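Local coordinates for protein 3-dehydroquinate dehydratase (Aquifex aeolicus, PDB 2EGZ) that catalyses the cis-dehydration of 3-dehydroquinate to 3-dehydroshikimate, a step of the chorismate pathway, through a Schiff base with its substrate, at residues Thr10-Asn15 with Lys43-Glu48; Lys18-Gly23 with His50-Lys55; Glu79-Pro82 with Tyr86-Ile89. All blocks are in the same frame, centred on the assembly; numbering follows the deposited sequence.

Interaction 1: residues Thr10-Asn15 with Lys43-Glu48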
loop_
_atom_site.group_PDB
_atom_site.type_symbol
_atom_site.label_atom_id
_atom_site.label_comp_id
_atom_site.label_asym_id
_atom_site.label_seq_id
_atom_site.Cartn_x
_atom_site.Cartn_y
_atom_site.Cartn_z
ATOM N N THR B 10 -17.789 -21.830 0.221
ATOM C CA THR B 10 -18.606 -22.654 1.112
ATOM C C THR B 10 -20.063 -22.684 0.661
ATOM O O THR B 10 -20.649 -21.640 0.366
ATOM C CB THR B 10 -18.552 -22.136 2.568
ATOM O OG1 THR B 10 -19.195 -20.859 2.648
ATOM C CG2 THR B 10 -17.108 -21.998 3.033
ATOM N N ASN B 11 -20.645 -23.883 0.617
ATOM C CA ASN B 11 -22.033 -24.059 0.192
ATOM C C ASN B 11 -22.267 -23.183 -1.034
ATOM O O ASN B 11 -23.328 -22.580 -1.199
ATOM C CB ASN B 11 -22.984 -23.662 1.319
ATOM N N PHE B 12 -21.259 -23.130 -1.894
ATOM C CA PHE B 12 -21.304 -22.308 -3.097
ATOM C C PHE B 12 -22.525 -22.478 -3.996
ATOM O O PHE B 12 -23.252 -21.515 -4.257
ATOM C CB PHE B 12 -20.051 -22.537 -3.936
ATOM C CG PHE B 12 -19.866 -21.516 -5.013
ATOM C CD1 PHE B 12 -19.534 -20.206 -4.685
ATOM C CD2 PHE B 12 -20.081 -21.841 -6.344
ATOM C CE1 PHE B 12 -19.416 -19.235 -5.670
ATOM C CE2 PHE B 12 -19.965 -20.875 -7.339
ATOM C CZ PHE B 12 -19.634 -19.571 -7.001
ATOM N N SER B 13 -22.744 -23.697 -4.478
ATOM C CA SER B 13 -23.865 -23.962 -5.366
ATOM C C SER B 13 -25.205 -23.448 -4.856
ATOM O O SER B 13 -25.979 -22.871 -5.620
ATOM C CB SER B 13 -23.952 -25.458 -5.665
ATOM O OG SER B 13 -22.829 -25.876 -6.420
ATOM N N GLU B 14 -25.482 -23.649 -3.571
ATOM C CA GLU B 14 -26.742 -23.186 -3.006
ATOM C C GLU B 14 -26.763 -21.667 -2.824
ATOM O O GLU B 14 -27.808 -21.041 -2.981
ATOM C CB GLU B 14 -27.014 -23.866 -1.663
ATOM C CG GLU B 14 -25.895 -23.702 -0.655
ATOM C CD GLU B 14 -26.409 -23.525 0.759
ATOM O OE1 GLU B 14 -27.126 -22.531 1.007
ATOM O OE2 GLU B 14 -26.098 -24.374 1.620
ATOM N N ASN B 15 -25.616 -21.080 -2.486
ATOM C CA ASN B 15 -25.540 -19.632 -2.300
ATOM C C ASN B 15 -25.707 -18.942 -3.645
ATOM O O ASN B 15 -26.309 -17.874 -3.736
ATOM C CB ASN B 15 -24.206 -19.220 -1.669
ATOM C CG ASN B 15 -24.127 -19.566 -0.194
ATOM O OD1 ASN B 15 -25.131 -19.513 0.518
ATOM N ND2 ASN B 15 -22.931 -19.903 0.276
ATOM N N LYS B 43 -11.862 -22.037 -11.881
ATOM C CA LYS B 43 -12.444 -21.992 -13.214
ATOM C C LYS B 43 -13.872 -22.538 -13.186
ATOM O O LYS B 43 -14.795 -21.902 -13.699
ATOM C CB LYS B 43 -11.592 -22.802 -14.197
ATOM C CG LYS B 43 -12.159 -22.861 -15.607
ATOM C CD LYS B 43 -11.192 -23.529 -16.572
ATOM C CE LYS B 43 -11.839 -23.780 -17.926
ATOM N NZ LYS B 43 -12.930 -24.800 -17.836
ATOM N N GLU B 44 -14.055 -23.707 -12.575
ATOM C CA GLU B 44 -15.379 -24.324 -12.491
ATOM C C GLU B 44 -16.372 -23.440 -11.742
ATOM O O GLU B 44 -17.571 -23.438 -12.047
ATOM C CB GLU B 44 -15.293 -25.694 -11.804
ATOM C CG GLU B 44 -14.298 -26.650 -12.445
ATOM C CD GLU B 44 -14.550 -28.105 -12.078
ATOM O OE1 GLU B 44 -14.817 -28.392 -10.890
ATOM O OE2 GLU B 44 -14.470 -28.966 -12.982
ATOM N N LYS B 45 -15.879 -22.696 -10.756
ATOM C CA LYS B 45 -16.737 -21.802 -9.988
ATOM C C LYS B 45 -17.215 -20.664 -10.890
ATOM O O LYS B 45 -18.392 -20.312 -10.872
ATOM C CB LYS B 45 -15.982 -21.243 -8.782
ATOM C CG LYS B 45 -15.700 -22.273 -7.696
ATOM C CD LYS B 45 -16.971 -22.641 -6.955
ATOM C CE LYS B 45 -16.712 -23.658 -5.851
ATOM N NZ LYS B 45 -16.315 -24.988 -6.386
ATOM N N LEU B 46 -16.302 -20.100 -11.676
ATOM C CA LEU B 46 -16.655 -19.020 -12.603
ATOM C C LEU B 46 -17.671 -19.534 -13.617
ATOM O O LEU B 46 -18.641 -18.850 -13.953
ATOM C CB LEU B 46 -15.422 -18.522 -13.359
ATOM C CG LEU B 46 -14.344 -17.743 -12.604
ATOM C CD1 LEU B 46 -13.163 -17.497 -13.529
ATOM C CD2 LEU B 46 -14.915 -16.422 -12.106
ATOM N N GLU B 47 -17.437 -20.746 -14.110
ATOM C CA GLU B 47 -18.330 -21.350 -15.090
ATOM C C GLU B 47 -19.702 -21.649 -14.498
ATOM O O GLU B 47 -20.713 -21.544 -15.190
ATOM C CB GLU B 47 -17.713 -22.637 -15.645
ATOM C CG GLU B 47 -16.359 -22.414 -16.293
ATOM C CD GLU B 47 -15.764 -23.679 -16.884
ATOM O OE1 GLU B 47 -15.803 -24.729 -16.214
ATOM O OE2 GLU B 47 -15.245 -23.615 -18.016
ATOM N N GLU B 48 -19.741 -22.021 -13.220
ATOM C CA GLU B 48 -21.011 -22.329 -12.579
ATOM C C GLU B 48 -21.859 -21.062 -12.452
ATOM O O GLU B 48 -23.082 -21.103 -12.565
ATOM C CB GLU B 48 -20.783 -22.945 -11.194
ATOM C CG GLU B 48 -21.950 -23.799 -10.715
ATOM C CD GLU B 48 -21.794 -24.280 -9.284
ATOM O OE1 GLU B 48 -20.659 -24.602 -8.877
ATOM O OE2 GLU B 48 -22.816 -24.350 -8.569
#

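Interaction 2: residues Lys18-Gly23 with His50-Lys55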
loop_
_atom_site.group_PDB
_atom_site.type_symbol
_atom_site.label_atom_id
_atom_site.label_comp_id
_atom_site.label_asym_id
_atom_site.label_seq_id
_atom_site.Cartn_x
_atom_site.Cartn_y
_atom_site.Cartn_z
ATOM N N LYS B 18 -29.265 -18.941 -4.512
ATOM C CA LYS B 18 -29.948 -17.908 -3.743
ATOM C C LYS B 18 -29.665 -16.521 -4.307
ATOM O O LYS B 18 -30.560 -15.674 -4.366
ATOM C CB LYS B 18 -29.513 -17.985 -2.282
ATOM C CG LYS B 18 -30.010 -19.241 -1.594
ATOM C CD LYS B 18 -29.535 -19.337 -0.160
ATOM C CE LYS B 18 -30.622 -19.962 0.696
ATOM N NZ LYS B 18 -30.139 -20.328 2.057
ATOM N N ALA B 19 -28.420 -16.297 -4.717
ATOM C CA ALA B 19 -28.019 -15.019 -5.297
ATOM C C ALA B 19 -28.833 -14.779 -6.561
ATOM O O ALA B 19 -29.282 -13.664 -6.817
ATOM C CB ALA B 19 -26.528 -15.028 -5.624
ATOM N N LYS B 20 -29.026 -15.835 -7.347
ATOM C CA LYS B 20 -29.800 -15.734 -8.579
ATOM C C LYS B 20 -31.254 -15.381 -8.285
ATOM O O LYS B 20 -31.770 -14.374 -8.774
ATOM C CB LYS B 20 -29.757 -17.053 -9.357
ATOM C CG LYS B 20 -30.635 -17.055 -10.607
ATOM C CD LYS B 20 -30.594 -18.398 -11.318
ATOM C CE LYS B 20 -31.491 -18.420 -12.552
ATOM N NZ LYS B 20 -32.946 -18.405 -12.216
ATOM N N GLU B 21 -31.910 -16.217 -7.483
ATOM C CA GLU B 21 -33.313 -16.007 -7.141
ATOM C C GLU B 21 -33.576 -14.646 -6.502
ATOM O O GLU B 21 -34.586 -14.004 -6.792
ATOM C CB GLU B 21 -33.797 -17.118 -6.212
ATOM N N LYS B 22 -32.664 -14.205 -5.642
ATOM C CA LYS B 22 -32.831 -12.927 -4.963
ATOM C C LYS B 22 -32.562 -11.686 -5.819
ATOM O O LYS B 22 -32.843 -10.569 -5.388
ATOM C CB LYS B 22 -31.993 -12.913 -3.686
ATOM C CG LYS B 22 -32.535 -13.891 -2.649
ATOM C CD LYS B 22 -31.715 -13.927 -1.382
ATOM C CE LYS B 22 -32.246 -15.006 -0.443
ATOM N NZ LYS B 22 -33.697 -14.820 -0.135
ATOM N N GLY B 23 -32.029 -11.874 -7.025
ATOM C CA GLY B 23 -31.806 -10.739 -7.907
ATOM C C GLY B 23 -30.402 -10.207 -8.159
ATOM O O GLY B 23 -30.251 -9.099 -8.681
ATOM N N HIS B 50 -21.728 -18.480 -14.483
ATOM C CA HIS B 50 -22.190 -18.201 -15.837
ATOM C C HIS B 50 -23.316 -19.152 -16.220
ATOM O O HIS B 50 -24.247 -18.770 -16.934
ATOM C CB HIS B 50 -21.031 -18.333 -16.820
ATOM C CG HIS B 50 -20.058 -17.198 -16.762
ATOM N ND1 HIS B 50 -18.731 -17.337 -17.101
ATOM C CD2 HIS B 50 -20.229 -15.893 -16.439
ATOM C CE1 HIS B 50 -18.126 -16.168 -16.991
ATOM N NE2 HIS B 50 -19.011 -15.274 -16.592
ATOM N N SER B 51 -23.240 -20.390 -15.738
ATOM C CA SER B 51 -24.270 -21.382 -16.045
ATOM C C SER B 51 -25.626 -20.954 -15.506
ATOM O O SER B 51 -26.667 -21.387 -16.005
ATOM C CB SER B 51 -23.890 -22.745 -15.457
ATOM O OG SER B 51 -22.725 -23.256 -16.085
ATOM N N GLN B 52 -25.609 -20.102 -14.485
ATOM C CA GLN B 52 -26.837 -19.605 -13.867
ATOM C C GLN B 52 -27.263 -18.275 -14.474
ATOM O O GLN B 52 -28.230 -17.657 -14.020
ATOM C CB GLN B 52 -26.642 -19.439 -12.359
ATOM C CG GLN B 52 -26.464 -20.750 -11.617
ATOM C CD GLN B 52 -27.737 -21.569 -11.570
ATOM O OE1 GLN B 52 -27.721 -22.735 -11.178
ATOM N NE2 GLN B 52 -28.850 -20.964 -11.965
ATOM N N GLY B 53 -26.520 -17.832 -15.485
ATOM C CA GLY B 53 -26.842 -16.589 -16.163
ATOM C C GLY B 53 -26.356 -15.306 -15.514
ATOM O O GLY B 53 -26.802 -14.221 -15.888
ATOM N N LEU B 54 -25.447 -15.411 -14.552
ATOM C CA LEU B 54 -24.924 -14.220 -13.882
ATOM C C LEU B 54 -23.510 -13.895 -14.325
ATOM O O LEU B 54 -22.796 -14.765 -14.820
ATOM C CB LEU B 54 -24.940 -14.407 -12.364
ATOM C CG LEU B 54 -26.248 -14.036 -11.659
ATOM C CD1 LEU B 54 -27.390 -14.894 -12.192
ATOM C CD2 LEU B 54 -26.082 -14.209 -10.154
ATOM N N LYS B 55 -23.112 -12.637 -14.159
ATOM C CA LYS B 55 -21.763 -12.223 -14.517
ATOM C C LYS B 55 -20.854 -12.412 -13.316
ATOM O O LYS B 55 -21.328 -12.557 -12.190
ATOM C CB LYS B 55 -21.741 -10.762 -14.957
ATOM C CG LYS B 55 -22.312 -10.553 -16.347
ATOM C CD LYS B 55 -22.263 -9.090 -16.739
ATOM C CE LYS B 55 -22.739 -8.890 -18.166
ATOM N NZ LYS B 55 -21.856 -9.595 -19.136
#

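Interaction 3: residues Glu79-Pro82 with Tyr86-Ile89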
loop_
_atom_site.group_PDB
_atom_site.type_symbol
_atom_site.label_atom_id
_atom_site.label_comp_id
_atom_site.label_asym_id
_atom_site.label_seq_id
_atom_site.Cartn_x
_atom_site.Cartn_y
_atom_site.Cartn_z
ATOM N N GLU B 79 -4.774 -16.970 -16.322
ATOM C CA GLU B 79 -5.671 -17.979 -16.866
ATOM C C GLU B 79 -7.167 -17.692 -16.787
ATOM O O GLU B 79 -7.918 -18.066 -17.687
ATOM C CB GLU B 79 -5.401 -19.320 -16.182
ATOM C CG GLU B 79 -3.970 -19.809 -16.325
ATOM C CD GLU B 79 -3.539 -19.896 -17.772
ATOM O OE1 GLU B 79 -4.246 -20.555 -18.565
ATOM O OE2 GLU B 79 -2.494 -19.306 -18.115
ATOM N N LEU B 80 -7.607 -17.026 -15.725
ATOM C CA LEU B 80 -9.029 -16.770 -15.552
ATOM C C LEU B 80 -9.572 -15.393 -15.936
ATOM O O LEU B 80 -10.768 -15.256 -16.188
ATOM C CB LEU B 80 -9.426 -17.093 -14.111
ATOM C CG LEU B 80 -9.078 -18.520 -13.670
ATOM C CD1 LEU B 80 -9.465 -18.718 -12.215
ATOM C CD2 LEU B 80 -9.806 -19.525 -14.554
ATOM N N SER B 81 -8.722 -14.374 -15.980
ATOM C CA SER B 81 -9.206 -13.046 -16.352
ATOM C C SER B 81 -9.871 -13.038 -17.730
ATOM O O SER B 81 -10.835 -12.304 -17.960
ATOM C CB SER B 81 -8.065 -12.032 -16.309
ATOM O OG SER B 81 -7.677 -11.797 -14.965
ATOM N N PRO B 82 -9.359 -13.843 -18.674
ATOM C CA PRO B 82 -9.988 -13.857 -19.998
ATOM C C PRO B 82 -11.377 -14.496 -19.954
ATOM O O PRO B 82 -12.161 -14.376 -20.897
ATOM C CB PRO B 82 -9.016 -14.692 -20.835
ATOM C CG PRO B 82 -7.691 -14.451 -20.174
ATOM C CD PRO B 82 -8.051 -14.524 -18.706
ATOM N N TYR B 86 -15.524 -9.429 -15.269
ATOM C CA TYR B 86 -14.721 -8.375 -14.648
ATOM C C TYR B 86 -13.603 -9.025 -13.847
ATOM O O TYR B 86 -13.740 -10.153 -13.369
ATOM C CB TYR B 86 -15.520 -7.560 -13.625
ATOM C CG TYR B 86 -16.751 -6.845 -14.116
ATOM C CD1 TYR B 86 -16.690 -5.511 -14.522
ATOM C CD2 TYR B 86 -17.992 -7.478 -14.105
ATOM C CE1 TYR B 86 -17.841 -4.824 -14.892
ATOM C CE2 TYR B 86 -19.144 -6.804 -14.474
ATOM C CZ TYR B 86 -19.064 -5.479 -14.861
ATOM O OH TYR B 86 -20.213 -4.796 -15.190
ATOM N N THR B 87 -12.511 -8.289 -13.693
ATOM C CA THR B 87 -11.391 -8.711 -12.866
ATOM C C THR B 87 -11.097 -7.486 -12.004
ATOM O O THR B 87 -10.961 -6.374 -12.520
ATOM C CB THR B 87 -10.134 -9.066 -13.681
ATOM O OG1 THR B 87 -10.338 -10.306 -14.371
ATOM C CG2 THR B 87 -8.933 -9.204 -12.751
ATOM N N ASP B 88 -11.044 -7.685 -10.693
ATOM C CA ASP B 88 -10.764 -6.593 -9.768
ATOM C C ASP B 88 -9.329 -6.741 -9.272
ATOM O O ASP B 88 -8.997 -7.725 -8.614
ATOM C CB ASP B 88 -11.736 -6.644 -8.576
ATOM C CG ASP B 88 -11.514 -5.511 -7.577
ATOM O OD1 ASP B 88 -10.343 -5.143 -7.336
ATOM O OD2 ASP B 88 -12.509 -4.997 -7.011
ATOM N N ILE B 89 -8.485 -5.772 -9.606
ATOM C CA ILE B 89 -7.093 -5.784 -9.170
ATOM C C ILE B 89 -6.870 -4.493 -8.381
ATOM O O ILE B 89 -7.452 -3.463 -8.703
ATOM C CB ILE B 89 -6.125 -5.847 -10.381
ATOM C CG1 ILE B 89 -4.669 -5.928 -9.900
ATOM C CG2 ILE B 89 -6.326 -4.636 -11.272
ATOM C CD1 ILE B 89 -4.349 -7.185 -9.114
HETATM O O HOH W 1 -11.772 -10.321 -16.547
#

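Interaction 1: residues Thr10-Asn15 with Lys43-Glu48
S13 and E48 make the polar half of this contact, F12 and K45 the apolar half. S13 OG donates a short hydrogen bond to E48 OE2, 2.6 Å long. The hydroxyl comes in on the syn side of the carboxylate, 17° out of its plane. The other oxygen, E48 OE1, lies at the edge of the F12 ring, 3.8 Å from F12 CD2. Ring and carboxylate stand nearly at right angles. K45 covers one face of the same ring. Its methylene K45 CD sits 3.6 Å from the centroid of the F12 ring, a CH-pi contact. It is offset toward the rim, so K45 CD is 3.3 Å from F12 CD2. The two side chains run past each other in opposite directions.

With CG anti to the backbone N (chi1 -156°) and an extended chain beyond it, E48 reaches across to S13. K45 bends at chi2 (-72°), which brings CD over the ring. An alanine in place of E48 would probably leave S13 OG without this acceptor and the edge of the F12 ring without its carboxylate neighbour.

Further out, F12 also packs on L7 of strand 2-7. K45 also touches L29, predicted to bind 3-dehydroquinate, and makes a cation-pi contact with Y41. On helix 39-51, K43 NZ bridges to E47 OE2 at 2.6 Å. The contact thus joins two neighbouring helices of the TIM barrel near the start of the first. The apolar part of the lysine shields the buried ring, while the hydroxyl-carboxylate bond at the more exposed side probably sets how E48 is turned.

Interaction 2: residues Lys18-Gly23 with His50-Lys55
K20 carries this contact, reaching from helix 12-22 to Q52 and L54 in the loop just after helix 39-51. The residue before it, A19, packs its methyl on A24 and L195. K20 is directed toward the other segment. Its chain is extended from CA to CE, and chi1 (176°) swings CG away from its own amide nitrogen. The methylenes do the touching. K20 CD lies 3.2 Å from Q52 NE2, and K20 CE lies 3.7 Å from the carbonyl Q52 O. The two side chains cross at about a right angle. Q52 is bent at chi2 (-70°), which brings NE2 against the lysine methylenes. Nearer the backbone, K20 CG meets the methyl L54 CD1 at 4.2 Å. The lysine chain turns only at chi4, which turns NZ away from the glutamine amide, so the contact is made by the aliphatic part of the lysine and not by its charge.

K22 looks elsewhere and forms a salt bridge with E207. G23 ends the helix in a Schellman motif, with G23 N bonded to K20 O at 3.1 Å. Its positive phi would press a CB against the preceding carbonyl, which calls for glycine. G53 closes helix 39-51 in the same way, with G53 N bonded to H50 O at 2.9 Å.

After that turn L54 drops inward onto A24 and V27, and K55 starts strand 55-59, with backbone bonds to D25 and to V27 of strand 26-30. Two adjacent helices therefore end side by side, each on a glycine, and after each helix the chain turns into the next parallel strand. This is the repeated helix-to-strand return of a TIM barrel, on the side where its strands begin.

Interaction 3: residues Glu79-Pro82 with Tyr86-Ile89
The CA atoms of S81 and T87 lie 6.0 Å apart, where the chain leaves helix 73-80 and soon turns back as strand 86-90. The strand runs between two parallel neighbours. Y86 and D88 share backbone bonds with strand 55-59, and T87 with strand 110-117. T87 points toward the segment 79-82. The two hydroxyls meet there: S81 OG and T87 OG1 are hydrogen-bonded at 3.1 Å, and either could be the donor. Chi1 of -72° sets T87 OG1 beside its own backbone N and places methyl CG2 3.6 Å from S81 OG. A water bridges the same two residues, this time through the backbone of S81. It donates to the carbonyl S81 O at 2.6 Å and is also bonded to T87 OG1 at 2.6 Å.

S81 packs on L58 and I103, and its hydroxyl makes a weak bond to F77 O. The next strand residue, D88, bonds to S114 and forms a long, weak ion pair with K142, the Schiff-base lysine. In this buried place the two hydroxyls pair directly, and the water gives S81 O a donor, at the tight return of a beta-alpha-beta crossover.

How the interactions relate
Interactions 1 and 2 join the same two helical units, those of helices 12-22 and 39-51, interaction 2 at the loop that follows helix 39-51. Both are only partly buried and rely on the aliphatic part of a lysine. They differ in what goes with it: an aromatic ring and a carboxylate-hydroxyl bond in interaction 1, an amide and a leucine methyl in interaction 2. Interaction 3 is fully buried and smaller. It ties the end of helix 73-80 to the strand that follows, through hydroxyls and a water. L80 links it to interaction 1, packing on K43 and L46 of helix 39-51. Interactions 2 and 3 do not touch.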